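Local structure of tail spike protein (Acinetobacter phage vB_AbaP_AS12, 6EU4) at the interface of chains A and B. The protein forms a trimeric tailspike of the phage particle and probably recognises, and may degrade, capsular polysaccharide on the surface of Acinetobacter baumannii. Coordinates in Å, arbitrary orientation; residue numbers count along the deposited sequence, not the author numbering. Chains: chain A/B, Tail spike protein.

The interface of chains A and B. Residues chain A 274-275, 297-298; chain B 242, 272, 274, 295, 297.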
loop_
_atom_site.group_PDB
_atom_site.type_symbol
_atom_site.label_atom_id
_atom_site.label_comp_id
_atom_site.label_asym_id
_atom_site.label_seq_id
_atom_site.Cartn_x
_atom_site.Cartn_y
_atom_site.Cartn_z
ATOM N N ILE A 274 6.054 -7.024 -8.566
ATOM C CA ILE A 274 4.945 -7.780 -7.997
ATOM C C ILE A 274 5.343 -9.243 -7.993
ATOM O O ILE A 274 5.574 -9.827 -9.062
ATOM C CB ILE A 274 3.652 -7.566 -8.801
ATOM C CG1 ILE A 274 3.280 -6.073 -8.739
ATOM C CG2 ILE A 274 2.521 -8.415 -8.231
ATOM C CD1 ILE A 274 2.074 -5.697 -9.570
ATOM N N GLY A 275 5.411 -9.841 -6.806
ATOM C CA GLY A 275 5.742 -11.266 -6.735
ATOM C C GLY A 275 7.095 -11.608 -7.319
ATOM O O GLY A 275 7.269 -12.696 -7.887
ATOM N N ILE A 297 5.485 -5.358 -4.197
ATOM C CA ILE A 297 4.274 -5.968 -3.656
ATOM C C ILE A 297 4.492 -7.466 -3.537
ATOM O O ILE A 297 4.741 -8.142 -4.543
ATOM C CB ILE A 297 3.059 -5.671 -4.550
ATOM C CG1 ILE A 297 2.807 -4.173 -4.600
ATOM C CG2 ILE A 297 1.806 -6.394 -4.074
ATOM C CD1 ILE A 297 1.997 -3.784 -5.801
ATOM N N SER A 298 4.377 -7.980 -2.318
ATOM C CA SER A 298 4.449 -9.420 -2.050
ATOM C C SER A 298 5.649 -10.049 -2.766
ATOM O O SER A 298 5.567 -11.098 -3.416
ATOM C CB SER A 298 3.120 -10.101 -2.408
ATOM O OG SER A 298 2.092 -9.725 -1.492
ATOM N N THR B 242 0.691 -15.040 -8.571
ATOM C CA THR B 242 -0.125 -13.848 -8.705
ATOM C C THR B 242 -1.433 -14.204 -9.381
ATOM O O THR B 242 -1.498 -15.102 -10.235
ATOM C CB THR B 242 0.586 -12.745 -9.490
ATOM O OG1 THR B 242 0.780 -13.172 -10.845
ATOM C CG2 THR B 242 1.937 -12.353 -8.837
ATOM N N THR B 272 -0.437 -12.623 -4.481
ATOM C CA THR B 272 -0.981 -11.299 -4.794
ATOM C C THR B 272 -2.285 -11.457 -5.544
ATOM O O THR B 272 -2.390 -12.276 -6.465
ATOM C CB THR B 272 -0.010 -10.465 -5.662
ATOM O OG1 THR B 272 1.256 -10.288 -5.003
ATOM C CG2 THR B 272 -0.571 -9.067 -5.916
ATOM N N ILE B 274 -5.054 -9.015 -7.487
ATOM C CA ILE B 274 -5.313 -7.679 -8.025
ATOM C C ILE B 274 -6.610 -7.735 -8.815
ATOM O O ILE B 274 -6.706 -8.469 -9.808
ATOM C CB ILE B 274 -4.162 -7.195 -8.909
ATOM C CG1 ILE B 274 -2.874 -7.089 -8.079
ATOM C CG2 ILE B 274 -4.497 -5.843 -9.562
ATOM C CD1 ILE B 274 -1.634 -6.804 -8.923
ATOM N N THR B 295 -1.014 -9.769 -0.473
ATOM C CA THR B 295 -1.564 -8.445 -0.773
ATOM C C THR B 295 -2.788 -8.589 -1.665
ATOM O O THR B 295 -2.737 -9.287 -2.676
ATOM C CB THR B 295 -0.553 -7.546 -1.491
ATOM O OG1 THR B 295 0.675 -7.515 -0.763
ATOM C CG2 THR B 295 -1.064 -6.149 -1.604
ATOM N N ILE B 297 -5.291 -6.032 -3.813
ATOM C CA ILE B 297 -5.363 -4.676 -4.359
ATOM C C ILE B 297 -6.669 -4.534 -5.126
ATOM O O ILE B 297 -6.900 -5.244 -6.116
ATOM C CB ILE B 297 -4.171 -4.372 -5.269
ATOM C CG1 ILE B 297 -2.876 -4.396 -4.451
ATOM C CG2 ILE B 297 -4.341 -3.021 -5.954
ATOM C CD1 ILE B 297 -1.660 -4.544 -5.273
HETATM O O HOH W 1 3.068 -12.329 -5.110
#
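A:Ile297 and B:Thr295 meet at about a right angle where the stacked strands of two subunits face each other, in what is probably the parallel beta-helix region of the trimeric spike. From CB, A:Ile297 forks. Its CG2 branch, opposite the backbone N, lies 3.7 Å from CB of B:Thr295 and also reaches the methyl of B:Thr272, CG2 to CG2 4.0 Å. The other branch, CG1, lies beside the backbone N (chi1 -62°) and is extended by chi2 of 159°; this carries CD1 to 3.8 Å from CD1 of B:Ile297, tip to tip. A neighbouring strand, 268-274, repeats the pattern: A:Ile274, with the same chi1, sets CG2 among the methyls of B:Thr272 and B:Thr242, while its CD1 stands 3.9 Å from CD1 of B:Ile274. Against each other's chains, A:Ile297 hides 36 Å² and B:Ile297 14 Å², so the same residue plays different parts on the two sides of this interface, as expected around a three-fold axis. Polar groups border this apolar seam. Hydroxyl OG of A:Ser298 hydrogen-bonds OG1 of B:Thr295 at 2.7 Å, the donor undecided. B:Thr272 turns its hydroxyl opposite its own carbonyl carbon (chi1 -59°), leaving its methyl for the isoleucines, and a water bridges the chains, more loosely on the chain A side: it lies 2.7 Å from OG1 of B:Thr272 and 3.3 Å from the carbonyl O of A:Ser298.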